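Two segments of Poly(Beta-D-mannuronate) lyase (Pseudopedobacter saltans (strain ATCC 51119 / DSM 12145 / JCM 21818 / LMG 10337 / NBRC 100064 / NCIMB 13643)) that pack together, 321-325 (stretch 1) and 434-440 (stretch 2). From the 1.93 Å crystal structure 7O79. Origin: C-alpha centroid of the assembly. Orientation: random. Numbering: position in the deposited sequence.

Stretch 1, residues 321-325: VNNTF
Stretch 2 (434-440) SKPGVRI

Stretch 1 is extended at V321 (phi/psi -132/149), then turns at N322, which takes left-handed values (56/41). N323 (-105/163) returns the chain to an extended path, and T324 (-128/126) and F325 (-126/99) form strand. Stretch 2 has no regular structure. K435 (-75/149) and P436 (-66/169) are extended, G437 sits at 79/-179, V438 at -56/113 and R439 at -91/-28. The stretches come closest in register at N322 and G437, whose CA atoms lie 4.3 Å apart. Together they bury 282 Å².

Two hydrogen bonds join them. N322 (chi1 m, chi2 118°) is buried and has the largest covered area, 99 Å². Its carboxamide ND2 serves both G437 O, at 3.0 Å, and a water that donates to K435 O, 3.0 Å from each. T324 (m), also buried, points its CA-to-CB bond toward stretch 2; its hydroxyl OG1 accepts from V438 N at 3.2 Å. Two CA-H...O contacts add to the backbone packing: V438 CA to N322 O at 3.1 Å and G437 CA to N323 O at 3.4 Å.

Glycine suits G437's place: phi is positive, and an ideal CB would clash with T324 OG1 at 3.0 Å. V438 (t) sets CG2 3.6 Å from T324 OG1. R439 CD lies 3.3 Å from N322 OD1. N323's CA-to-CB bond (chi1 m, chi2 -77°) points away; its OD1 and ND2 are hydrogen-bonded elsewhere in the structure.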

ATOM      1  N   VAL A 321       7.327 -17.312   6.164  1.00 20.58           N
ATOM      2  CA  VAL A 321       8.057 -17.908   7.285  1.00 23.41           C
ATOM      3  C   VAL A 321       8.078 -16.960   8.475  1.00 23.86           C
ATOM      4  O   VAL A 321       8.071 -15.732   8.319  1.00 20.86           O
ATOM      5  CB  VAL A 321       9.513 -18.286   6.872  1.00 25.04           C
ATOM      6  CG1 VAL A 321      10.256 -18.947   8.011  1.00 29.81           C
ATOM      7  CG2 VAL A 321       9.489 -19.264   5.724  1.00 24.42           C
ATOM      8  N   ASN A 322       8.102 -17.541   9.682  1.00 21.74           N
ATOM      9  CA  ASN A 322       8.324 -16.780  10.914  1.00 23.47           C
ATOM     10  C   ASN A 322       7.325 -15.650  11.093  1.00 24.24           C
ATOM     11  O   ASN A 322       7.692 -14.543  11.500  1.00 23.12           O
ATOM     12  CB  ASN A 322       9.742 -16.226  10.972  1.00 27.34           C
ATOM     13  CG  ASN A 322      10.764 -17.308  11.166  1.00 32.28           C
ATOM     14  OD1 ASN A 322      11.623 -17.523  10.320  1.00 32.67           O
ATOM     15  ND2 ASN A 322      10.679 -18.000  12.302  1.00 32.84           N
ATOM     16  N   ASN A 323       6.065 -15.918  10.770  1.00 21.40           N
ATOM     17  CA  ASN A 323       4.986 -14.981  11.044  1.00 22.08           C
ATOM     18  C   ASN A 323       4.167 -15.474  12.229  1.00 23.13           C
ATOM     19  O   ASN A 323       4.216 -16.646  12.604  1.00 21.57           O
ATOM     20  CB  ASN A 323       4.078 -14.807   9.820  1.00 20.87           C
ATOM     21  CG  ASN A 323       4.834 -14.313   8.582  1.00 21.98           C
ATOM     22  OD1 ASN A 323       5.168 -13.128   8.480  1.00 21.78           O
ATOM     23  ND2 ASN A 323       5.094 -15.220   7.631  1.00 19.79           N
ATOM     24  N   THR A 324       3.392 -14.561  12.811  1.00 21.23           N
ATOM     25  CA  THR A 324       2.502 -14.900  13.912  1.00 21.58           C
ATOM     26  C   THR A 324       1.102 -14.410  13.578  1.00 21.14           C
ATOM     27  O   THR A 324       0.923 -13.236  13.237  1.00 22.86           O
ATOM     28  CB  THR A 324       3.016 -14.289  15.215  1.00 24.24           C
ATOM     29  OG1 THR A 324       4.307 -14.841  15.491  1.00 23.32           O
ATOM     30  CG2 THR A 324       2.075 -14.563  16.369  1.00 23.01           C
ATOM     31  N   PHE A 325       0.129 -15.320  13.644  1.00 19.97           N
ATOM     32  CA  PHE A 325      -1.283 -15.026  13.384  1.00 22.77           C
ATOM     33  C   PHE A 325      -2.121 -15.487  14.580  1.00 20.30           C
ATOM     34  O   PHE A 325      -2.484 -16.664  14.667  1.00 24.41           O
ATOM     35  CB  PHE A 325      -1.767 -15.715  12.102  1.00 22.32           C
ATOM     36  CG  PHE A 325      -0.862 -15.514  10.915  1.00 21.90           C
ATOM     37  CD1 PHE A 325      -0.861 -14.302  10.216  1.00 22.27           C
ATOM     38  CD2 PHE A 325      -0.019 -16.530  10.491  1.00 20.02           C
ATOM     39  CE1 PHE A 325      -0.019 -14.108   9.109  1.00 24.40           C
ATOM     40  CE2 PHE A 325       0.834 -16.336   9.386  1.00 21.56           C
ATOM     41  CZ  PHE A 325       0.838 -15.128   8.707  1.00 20.19           C
ATOM     42  N   SER A 434      15.567 -22.268  16.724  1.00 46.33           N
ATOM     43  CA  SER A 434      14.806 -21.973  15.509  1.00 51.18           C
ATOM     44  C   SER A 434      13.299 -21.976  15.769  1.00 47.70           C
ATOM     45  O   SER A 434      12.559 -22.753  15.154  1.00 46.05           O
ATOM     46  CB  SER A 434      15.139 -22.985  14.408  1.00 48.51           C
ATOM     47  N   LYS A 435      12.844 -21.081  16.647  1.00 43.22           N
ATOM     48  CA  LYS A 435      11.479 -21.106  17.150  1.00 45.03           C
ATOM     49  C   LYS A 435      10.484 -20.593  16.106  1.00 43.75           C
ATOM     50  O   LYS A 435      10.819 -19.733  15.282  1.00 40.34           O
ATOM     51  CB  LYS A 435      11.377 -20.261  18.415  1.00 45.99           C
ATOM     52  N   PRO A 436       9.255 -21.108  16.118  1.00 43.60           N
ATOM     53  CA  PRO A 436       8.220 -20.584  15.217  1.00 33.78           C
ATOM     54  C   PRO A 436       7.870 -19.148  15.576  1.00 36.98           C
ATOM     55  O   PRO A 436       8.241 -18.622  16.633  1.00 38.13           O
ATOM     56  CB  PRO A 436       7.028 -21.516  15.452  1.00 31.59           C
ATOM     57  CG  PRO A 436       7.615 -22.774  15.961  1.00 40.72           C
ATOM     58  CD  PRO A 436       8.818 -22.346  16.791  1.00 45.24           C
ATOM     59  N   GLY A 437       7.113 -18.516  14.680  1.00 30.94           N
ATOM     60  CA  GLY A 437       6.679 -17.153  14.896  1.00 30.04           C
ATOM     61  C   GLY A 437       7.768 -16.144  14.586  1.00 31.68           C
ATOM     62  O   GLY A 437       8.883 -16.472  14.183  1.00 32.49           O
ATOM     63  N   VAL A 438       7.420 -14.876  14.792  1.00 35.37           N
ATOM     64  CA  VAL A 438       8.266 -13.737  14.442  1.00 33.85           C
ATOM     65  C   VAL A 438       9.634 -13.853  15.112  1.00 41.34           C
ATOM     66  O   VAL A 438       9.737 -13.772  16.340  1.00 41.84           O
ATOM     67  CB  VAL A 438       7.550 -12.434  14.837  1.00 36.07           C
ATOM     68  CG1 VAL A 438       8.510 -11.236  14.813  1.00 39.62           C
ATOM     69  CG2 VAL A 438       6.310 -12.230  13.956  1.00 27.61           C
ATOM     70  N   ARG A 439      10.698 -14.057  14.319  1.00 41.13           N
ATOM     71  CA  ARG A 439      12.036 -14.194  14.903  1.00 45.44           C
ATOM     72  C   ARG A 439      12.790 -12.871  15.011  1.00 45.28           C
ATOM     73  O   ARG A 439      13.621 -12.718  15.913  1.00 47.25           O
ATOM     74  CB  ARG A 439      12.880 -15.220  14.127  1.00 43.49           C
ATOM     75  CG  ARG A 439      13.172 -14.855  12.684  1.00 44.39           C
ATOM     76  CD  ARG A 439      14.012 -15.916  11.943  1.00 47.26           C
ATOM     77  NE  ARG A 439      15.396 -16.024  12.410  1.00 47.71           N
ATOM     78  CZ  ARG A 439      16.375 -15.235  11.960  1.00 48.81           C
ATOM     79  NH1 ARG A 439      16.086 -14.303  11.051  1.00 41.70           N
ATOM     80  NH2 ARG A 439      17.631 -15.365  12.397  1.00 38.30           N
ATOM     81  N   ILE A 440      12.521 -11.903  14.143  1.00 45.84           N
ATOM     82  CA  ILE A 440      13.073 -10.559  14.277  1.00 43.84           C
ATOM     83  C   ILE A 440      11.963  -9.694  14.865  1.00 48.69           C
ATOM     84  O   ILE A 440      11.085  -9.203  14.146  1.00 42.52           O
ATOM     85  CB  ILE A 440      13.598 -10.012  12.947  1.00 45.13           C
ATOM     86  CG1 ILE A 440      14.428 -11.083  12.220  1.00 41.33           C
ATOM     87  CG2 ILE A 440      14.429  -8.743  13.184  1.00 46.30           C
ATOM     88  CD1 ILE A 440      14.887 -10.680  10.817  1.00 43.43           C
TER
HETATM   89  O   HOH W   1      12.877 -19.871  13.095  1.00 43.01           O